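Local coordinates for putative phosphosugar isomerase (Silicibacter pomeroyi DSS-3, PDB 3FJ1), which is of unproven function but probably binds phosphosugars or related carbohydrate derivatives, perhaps acting as an isomerase or aminotransferase, at residues L61-E66 with R213-A218; S207-G212 with V248-E253; F260-A265 with L306-S311. All coordinates share one frame; numbering follows the deposited sequence.

Contact 1: residues L61-E66 with R213-A218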
loop_
_atom_site.group_PDB
_atom_site.type_symbol
_atom_site.label_atom_id
_atom_site.label_comp_id
_atom_site.label_asym_id
_atom_site.label_seq_id
_atom_site.Cartn_x
_atom_site.Cartn_y
_atom_site.Cartn_z
ATOM N N LEU A 61 -3.830 10.999 6.060
ATOM C CA LEU A 61 -2.996 11.988 6.695
ATOM C C LEU A 61 -1.668 12.256 5.964
ATOM O O LEU A 61 -1.154 13.365 6.087
ATOM C CB LEU A 61 -2.758 11.625 8.149
ATOM C CG LEU A 61 -4.025 11.556 9.038
ATOM C CD1 LEU A 61 -3.609 11.118 10.474
ATOM C CD2 LEU A 61 -4.813 12.871 9.030
ATOM N N SER A 62 -1.173 11.287 5.189
ATOM C CA SER A 62 0.034 11.480 4.398
ATOM C C SER A 62 -0.251 12.486 3.286
ATOM O O SER A 62 0.513 13.430 3.090
ATOM C CB SER A 62 0.550 10.159 3.834
ATOM O OG SER A 62 0.834 9.277 4.892
ATOM N N TYR A 63 -1.362 12.316 2.571
ATOM C CA TYR A 63 -1.758 13.326 1.575
ATOM C C TYR A 63 -1.933 14.697 2.221
ATOM O O TYR A 63 -1.437 15.707 1.697
ATOM C CB TYR A 63 -3.054 12.945 0.861
ATOM C CG TYR A 63 -2.806 12.003 -0.270
ATOM C CD1 TYR A 63 -2.302 12.473 -1.480
ATOM C CD2 TYR A 63 -3.022 10.634 -0.120
ATOM C CE1 TYR A 63 -2.028 11.604 -2.535
ATOM C CE2 TYR A 63 -2.786 9.744 -1.187
ATOM C CZ TYR A 63 -2.268 10.238 -2.378
ATOM O OH TYR A 63 -1.998 9.341 -3.400
ATOM N N ALA A 64 -2.631 14.734 3.356
ATOM C CA ALA A 64 -2.901 15.984 4.063
ATOM C C ALA A 64 -1.598 16.670 4.468
ATOM O O ALA A 64 -1.443 17.853 4.287
ATOM C CB ALA A 64 -3.797 15.731 5.322
ATOM N N ALA A 65 -0.642 15.929 5.021
ATOM C CA ALA A 65 0.633 16.562 5.443
ATOM C C ALA A 65 1.467 17.093 4.262
ATOM O O ALA A 65 2.114 18.148 4.324
ATOM C CB ALA A 65 1.449 15.608 6.233
ATOM N N GLU A 66 1.494 16.297 3.205
ATOM C CA GLU A 66 2.210 16.653 1.993
ATOM C C GLU A 66 1.567 17.867 1.338
ATOM O O GLU A 66 2.270 18.798 0.998
ATOM C CB GLU A 66 2.302 15.443 1.058
ATOM C CG GLU A 66 3.340 14.439 1.592
ATOM C CD GLU A 66 3.421 13.097 0.848
ATOM O OE1 GLU A 66 2.698 12.884 -0.159
ATOM O OE2 GLU A 66 4.219 12.250 1.308
ATOM N N ARG A 213 -8.714 9.226 -6.164
ATOM C CA ARG A 213 -7.614 9.887 -6.851
ATOM C C ARG A 213 -7.056 10.927 -5.886
ATOM O O ARG A 213 -7.783 11.790 -5.424
ATOM C CB ARG A 213 -8.095 10.510 -8.166
ATOM C CG ARG A 213 -7.032 11.249 -8.998
ATOM C CD ARG A 213 -5.875 10.318 -9.398
ATOM N NE ARG A 213 -5.007 10.887 -10.444
ATOM C CZ ARG A 213 -3.753 10.496 -10.646
ATOM N NH1 ARG A 213 -3.199 9.590 -9.855
ATOM N NH2 ARG A 213 -3.018 11.039 -11.602
ATOM N N GLY A 214 -5.758 10.850 -5.585
ATOM C CA GLY A 214 -5.199 11.717 -4.556
ATOM C C GLY A 214 -5.763 11.355 -3.173
ATOM O O GLY A 214 -5.917 10.182 -2.830
ATOM N N THR A 215 -6.106 12.371 -2.391
ATOM C CA THR A 215 -6.533 12.190 -0.984
ATOM C C THR A 215 -7.649 11.158 -0.828
ATOM O O THR A 215 -7.585 10.293 0.088
ATOM C CB THR A 215 -6.918 13.531 -0.342
ATOM O OG1 THR A 215 -5.884 14.494 -0.591
ATOM C CG2 THR A 215 -7.178 13.415 1.185
ATOM N N SER A 216 -8.624 11.170 -1.750
ATOM C CA SER A 216 -9.797 10.309 -1.628
ATOM C C SER A 216 -9.470 8.819 -1.829
ATOM O O SER A 216 -10.295 7.949 -1.541
ATOM C CB SER A 216 -10.872 10.761 -2.618
ATOM O OG SER A 216 -10.520 10.411 -3.943
ATOM N N LEU A 217 -8.284 8.526 -2.363
ATOM C CA LEU A 217 -7.852 7.137 -2.450
ATOM C C LEU A 217 -7.825 6.476 -1.081
ATOM O O LEU A 217 -8.078 5.284 -0.982
ATOM C CB LEU A 217 -6.478 6.999 -3.119
ATOM C CG LEU A 217 -6.035 5.571 -3.471
ATOM C CD1 LEU A 217 -7.016 4.761 -4.315
ATOM C CD2 LEU A 217 -4.665 5.690 -4.195
ATOM N N ALA A 218 -7.576 7.244 -0.026
ATOM C CA ALA A 218 -7.520 6.687 1.340
ATOM C C ALA A 218 -8.897 6.184 1.777
ATOM O O ALA A 218 -9.021 5.096 2.349
ATOM C CB ALA A 218 -6.951 7.741 2.343
#
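An aromatic ring lying on a peptide plane joins the two SIS domains here: Tyr63, from helix 53-69 of the first domain, rests against Gly214-Thr215 in the turn that follows strand 208-212 of the second. Each SIS domain is an alpha/beta unit around a five-stranded parallel sheet, and the 213-218 turn leads from the first strand of the second sheet into helix 217-231. No hydrogen bond crosses between the segments; the contact is made by one face of the tyrosine. Over the middle of that face lie Gly214 C, 3.7 Å above the plane, and Thr215 N. Thr215 CA adds a CH-pi contact over the same face, 4.2 Å from the ring centroid of Tyr63 and 26° off its normal. Tyr63 CG stands anti to its own carbonyl carbon (chi1 -83°), which carries the ring off the helix and over the turn. Gly214 takes a positive phi of 67°, a backbone shape most easily adopted without a side chain, and its O accepts from Leu217 N. Tyr84 of the second subunit binds Thr215 N through its OH, and Ser79 of that subunit packs on Tyr63, which places this domain junction beside the dimer interface. At the root of the ring, Thr215 OG1 sits 3.5 Å from Tyr63 CB.

Contact 2: residues S207-G212 with V248-E253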
loop_
_atom_site.group_PDB
_atom_site.type_symbol
_atom_site.label_atom_id
_atom_site.label_comp_id
_atom_site.label_asym_id
_atom_site.label_seq_id
_atom_site.Cartn_x
_atom_site.Cartn_y
_atom_site.Cartn_z
ATOM N N SER A 207 -20.442 -7.602 -5.783
ATOM C CA SER A 207 -19.033 -7.278 -5.508
ATOM C C SER A 207 -18.923 -5.796 -5.826
ATOM O O SER A 207 -19.780 -5.250 -6.523
ATOM C CB SER A 207 -18.070 -8.057 -6.381
ATOM O OG SER A 207 -17.951 -9.358 -5.898
ATOM N N LEU A 208 -17.833 -5.167 -5.411
ATOM C CA LEU A 208 -17.742 -3.733 -5.586
ATOM C C LEU A 208 -16.343 -3.261 -5.894
ATOM O O LEU A 208 -15.399 -3.702 -5.265
ATOM C CB LEU A 208 -18.216 -3.061 -4.305
ATOM C CG LEU A 208 -18.129 -1.531 -4.233
ATOM C CD1 LEU A 208 -19.150 -0.913 -5.202
ATOM C CD2 LEU A 208 -18.306 -1.037 -2.801
ATOM N N PHE A 209 -16.222 -2.341 -6.862
ATOM C CA PHE A 209 -14.978 -1.652 -7.113
ATOM C C PHE A 209 -15.095 -0.206 -6.628
ATOM O O PHE A 209 -16.077 0.472 -6.898
ATOM C CB PHE A 209 -14.588 -1.684 -8.592
ATOM C CG PHE A 209 -14.370 -3.070 -9.121
ATOM C CD1 PHE A 209 -13.300 -3.815 -8.678
ATOM C CD2 PHE A 209 -15.218 -3.606 -10.078
ATOM C CE1 PHE A 209 -13.069 -5.096 -9.173
ATOM C CE2 PHE A 209 -15.015 -4.883 -10.572
ATOM C CZ PHE A 209 -13.929 -5.632 -10.111
ATOM N N THR A 210 -14.150 0.215 -5.804
ATOM C CA THR A 210 -14.080 1.614 -5.354
ATOM C C THR A 210 -12.879 2.298 -6.016
ATOM O O THR A 210 -11.852 1.662 -6.281
ATOM C CB THR A 210 -13.999 1.708 -3.824
ATOM O OG1 THR A 210 -12.833 1.009 -3.361
ATOM C CG2 THR A 210 -15.282 1.092 -3.209
ATOM N N LEU A 211 -13.043 3.583 -6.314
ATOM C CA LEU A 211 -11.997 4.389 -6.899
ATOM C C LEU A 211 -11.766 5.648 -6.082
ATOM O O LEU A 211 -12.668 6.189 -5.437
ATOM C CB LEU A 211 -12.344 4.814 -8.336
ATOM C CG LEU A 211 -12.749 3.753 -9.356
ATOM C CD1 LEU A 211 -13.029 4.448 -10.744
ATOM C CD2 LEU A 211 -11.706 2.685 -9.489
ATOM N N GLY A 212 -10.534 6.121 -6.143
ATOM C CA GLY A 212 -10.146 7.378 -5.542
ATOM C C GLY A 212 -9.021 7.966 -6.388
ATOM O O GLY A 212 -8.474 7.300 -7.244
ATOM N N VAL A 248 -6.808 -7.159 -14.209
ATOM C CA VAL A 248 -8.143 -7.568 -14.623
ATOM C C VAL A 248 -8.945 -6.401 -15.204
ATOM O O VAL A 248 -8.774 -5.242 -14.809
ATOM C CB VAL A 248 -8.921 -8.208 -13.450
ATOM N N SER A 249 -9.809 -6.718 -16.165
ATOM C CA SER A 249 -10.665 -5.717 -16.785
ATOM C C SER A 249 -11.812 -5.422 -15.856
ATOM O O SER A 249 -12.671 -6.291 -15.623
ATOM C CB SER A 249 -11.204 -6.198 -18.147
ATOM O OG SER A 249 -12.258 -5.356 -18.623
ATOM N N ILE A 250 -11.811 -4.195 -15.326
ATOM C CA ILE A 250 -12.876 -3.702 -14.464
ATOM C C ILE A 250 -14.230 -3.804 -15.157
ATOM O O ILE A 250 -15.175 -4.278 -14.562
ATOM C CB ILE A 250 -12.612 -2.231 -14.013
ATOM C CG1 ILE A 250 -13.541 -1.835 -12.872
ATOM C CG2 ILE A 250 -12.720 -1.231 -15.186
ATOM C CD1 ILE A 250 -13.260 -0.452 -12.340
ATOM N N VAL A 251 -14.302 -3.395 -16.423
ATOM C CA VAL A 251 -15.551 -3.454 -17.193
ATOM C C VAL A 251 -16.069 -4.889 -17.421
ATOM O O VAL A 251 -17.268 -5.169 -17.261
ATOM C CB VAL A 251 -15.378 -2.796 -18.575
ATOM C CG1 VAL A 251 -16.636 -2.982 -19.401
ATOM C CG2 VAL A 251 -15.005 -1.311 -18.437
ATOM N N GLU A 252 -15.173 -5.792 -17.804
ATOM C CA GLU A 252 -15.530 -7.200 -18.061
ATOM C C GLU A 252 -16.043 -7.930 -16.794
ATOM O O GLU A 252 -16.787 -8.911 -16.880
ATOM C CB GLU A 252 -14.298 -7.912 -18.662
ATOM C CG GLU A 252 -14.513 -9.341 -19.183
ATOM C CD GLU A 252 -13.249 -9.977 -19.788
ATOM O OE1 GLU A 252 -12.379 -9.244 -20.314
ATOM O OE2 GLU A 252 -13.131 -11.224 -19.751
ATOM N N GLU A 253 -15.646 -7.448 -15.614
ATOM C CA GLU A 253 -16.083 -8.046 -14.361
ATOM C C GLU A 253 -17.584 -7.883 -14.137
ATOM O O GLU A 253 -18.208 -8.720 -13.495
ATOM C CB GLU A 253 -15.307 -7.453 -13.189
ATOM C CG GLU A 253 -13.923 -8.017 -13.026
ATOM C CD GLU A 253 -13.972 -9.423 -12.469
ATOM O OE1 GLU A 253 -14.269 -9.586 -11.263
ATOM O OE2 GLU A 253 -13.734 -10.366 -13.247
#
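Phe209 reaches from strand 208-212 toward the short, weakly bonded helix 250-253, and its CB already lies 4.2 Å from Ile250 CD1. With CG anti to the carbonyl carbon (chi1 -62°), the ring slides past Ile250, whose side chain runs in the opposite direction. Ile250 CG1 sits over one face, 3.7 Å from Phe209 CD2, in a CH-pi contact 28° off the ring normal. Strand 208-212 is hydrogen-bonded on its two sides to strands 235-239 and 257-259, within the parallel sheet of the second SIS domain, so Phe209 joins that sheet to the helix placed just before strand 257-259. Farther out, Phe209 CE2 meets Glu253 CB at 3.7 Å, near the plane of the ring, and CZ at the tip lies 3.8 Å from Glu253 CG. The glutamate offers its methylenes, crossing the phenylalanine at about a right angle. Cut back to an alanine, this position would lose the whole ring, which is likely to open a gap between the strand and helix 250-253 and leave Ile250 CG1 without its aromatic face. At the start of that helix Ser249 is the N-cap, its OG accepting from Glu252 N at 3.1 Å.

Contact 3: residues F260-A265 with L306-S311; sequences FAAGDA and LTDPLS
A side-chain carboxylate takes hold of the backbone at the centre of an inverse gamma turn: Asp308 OD2 accepts from Gly263 N at 2.8 Å. The oxygen uses its anti lone pair, the one turned away from OD1, and the N-H...O angle of 147° makes the bond noticeably bent. The turn itself, with Gly263 in the middle, brings Asp264 N back to Ala262 O in a weak bond. Gly263 CA also lies close to the carboxylate, 3.3 Å from Asp308 OD2. Asp308 CG is anti to its own carbonyl carbon (chi1 -86°), which turns the carboxylate toward the glycine N-H. Beside this bond the contact is apolar. Ala262 CB points toward Asp308-Pro309, meeting Asp308 CB at 3.6 Å, while Pro309 CG and CD each lie 4.1 Å from the same methyl. The loop after strand 257-259 in the second SIS domain thus packs against the N-terminal part of the segment that runs on into the long helix 308-326, near the C-terminal end of the chain. At the far end of the loop, Asp264 caps Ala266 N through OD1, and its OD2 is bonded to Tyr84 OH of the second subunit. Asp308 OD1 is held by Ser302 OG, and Arg301 makes a long, weak ion pair with OD2. With one oxygen bound to serine and the other to the glycine N-H, the buried carboxylate is probably fixed in rotation and kept charged.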
loop_
_atom_site.group_PDB
_atom_site.type_symbol
_atom_site.label_atom_id
_atom_site.label_comp_id
_atom_site.label_asym_id
_atom_site.label_seq_id
_atom_site.Cartn_x
_atom_site.Cartn_y
_atom_site.Cartn_z
ATOM N N PHE A 260 -14.991 7.819 -5.506
ATOM C CA PHE A 260 -14.862 8.766 -4.404
ATOM C C PHE A 260 -14.189 10.034 -4.912
ATOM O O PHE A 260 -12.978 10.052 -5.148
ATOM C CB PHE A 260 -14.097 8.154 -3.229
ATOM C CG PHE A 260 -14.913 7.137 -2.460
ATOM C CD1 PHE A 260 -15.784 7.553 -1.495
ATOM C CD2 PHE A 260 -14.813 5.776 -2.718
ATOM C CE1 PHE A 260 -16.533 6.630 -0.774
ATOM C CE2 PHE A 260 -15.536 4.852 -2.005
ATOM C CZ PHE A 260 -16.387 5.258 -1.044
ATOM N N ALA A 261 -15.008 11.069 -5.108
ATOM C CA ALA A 261 -14.528 12.399 -5.540
ATOM C C ALA A 261 -14.744 13.467 -4.460
ATOM O O ALA A 261 -15.876 13.702 -4.035
ATOM C CB ALA A 261 -15.239 12.826 -6.841
ATOM N N ALA A 262 -13.654 14.077 -3.992
ATOM C CA ALA A 262 -13.700 15.201 -3.087
ATOM C C ALA A 262 -13.708 16.466 -3.942
ATOM O O ALA A 262 -13.369 16.418 -5.127
ATOM C CB ALA A 262 -12.452 15.196 -2.154
ATOM N N GLY A 263 -14.105 17.591 -3.348
ATOM C CA GLY A 263 -14.067 18.898 -4.027
ATOM C C GLY A 263 -12.662 19.466 -3.962
ATOM O O GLY A 263 -12.401 20.460 -3.271
ATOM N N ASP A 264 -11.762 18.843 -4.711
ATOM C CA ASP A 264 -10.368 19.216 -4.755
ATOM C C ASP A 264 -9.883 19.113 -6.199
ATOM O O ASP A 264 -10.693 18.958 -7.118
ATOM C CB ASP A 264 -9.563 18.347 -3.758
ATOM C CG ASP A 264 -9.425 16.882 -4.193
ATOM O OD1 ASP A 264 -10.004 16.526 -5.237
ATOM O OD2 ASP A 264 -8.702 16.117 -3.461
ATOM N N ALA A 265 -8.575 19.226 -6.401
ATOM C CA ALA A 265 -7.981 19.180 -7.751
ATOM C C ALA A 265 -8.167 17.844 -8.476
ATOM O O ALA A 265 -8.049 17.779 -9.698
ATOM C CB ALA A 265 -6.481 19.536 -7.683
ATOM N N LEU A 306 -9.557 18.809 2.189
ATOM C CA LEU A 306 -9.051 17.720 3.023
ATOM C C LEU A 306 -10.077 17.047 3.956
ATOM O O LEU A 306 -9.869 15.936 4.404
ATOM C CB LEU A 306 -7.822 18.199 3.815
ATOM C CG LEU A 306 -6.604 18.507 2.929
ATOM C CD1 LEU A 306 -5.441 19.081 3.753
ATOM C CD2 LEU A 306 -6.204 17.243 2.180
ATOM N N THR A 307 -11.160 17.739 4.274
ATOM C CA THR A 307 -12.223 17.181 5.100
ATOM C C THR A 307 -13.308 16.510 4.242
ATOM O O THR A 307 -14.069 15.690 4.745
ATOM C CB THR A 307 -12.843 18.271 6.044
ATOM O OG1 THR A 307 -12.958 19.507 5.330
ATOM C CG2 THR A 307 -11.925 18.509 7.288
ATOM N N ASP A 308 -13.351 16.799 2.943
ATOM C CA ASP A 308 -14.379 16.232 2.069
ATOM C C ASP A 308 -14.482 14.711 2.114
ATOM O O ASP A 308 -15.580 14.184 2.158
ATOM C CB ASP A 308 -14.238 16.707 0.613
ATOM C CG ASP A 308 -14.939 18.058 0.331
ATOM O OD1 ASP A 308 -15.535 18.695 1.236
ATOM O OD2 ASP A 308 -14.853 18.481 -0.833
ATOM N N PRO A 309 -13.344 13.992 2.081
ATOM C CA PRO A 309 -13.435 12.530 2.116
ATOM C C PRO A 309 -14.153 11.938 3.335
ATOM O O PRO A 309 -14.752 10.886 3.205
ATOM C CB PRO A 309 -11.971 12.081 2.020
ATOM C CG PRO A 309 -11.303 13.195 1.293
ATOM C CD PRO A 309 -11.953 14.434 1.864
ATOM N N LEU A 310 -14.108 12.608 4.482
ATOM C CA LEU A 310 -14.793 12.115 5.667
ATOM C C LEU A 310 -16.313 12.112 5.467
ATOM O O LEU A 310 -17.020 11.185 5.906
ATOM C CB LEU A 310 -14.389 12.923 6.894
ATOM C CG LEU A 310 -12.973 12.673 7.449
ATOM C CD1 LEU A 310 -12.703 13.729 8.482
ATOM C CD2 LEU A 310 -12.793 11.243 8.006
ATOM N N SER A 311 -16.831 13.129 4.783
ATOM C CA SER A 311 -18.250 13.157 4.501
ATOM C C SER A 311 -18.617 11.952 3.575
ATOM O O SER A 311 -19.607 11.239 3.780
ATOM C CB SER A 311 -18.600 14.512 3.862
ATOM O OG SER A 311 -19.929 14.493 3.366
#

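In the fold
Contacts 1 and 3 lie near the middle of the chain, their centres about 10 Å apart, whereas contact 2 is at the periphery, its centre about 21 Å from each of theirs. Contact 1 links the two SIS domains; contacts 2 and 3 are internal to the second. Along the chain, contacts 1 and 2 interleave, strand 208-212 running straight into the turn at 213-218, and contact 3 comes after both. Contacts 2 and 3 are tied by a probable hydrogen bond from Phe260 N to Leu211 O, and contacts 1 and 3 by one between Ser216 OG and Phe260 O. Since contacts 1 and 3 both touch the second subunit, domain junction and dimer interface share one neighbourhood.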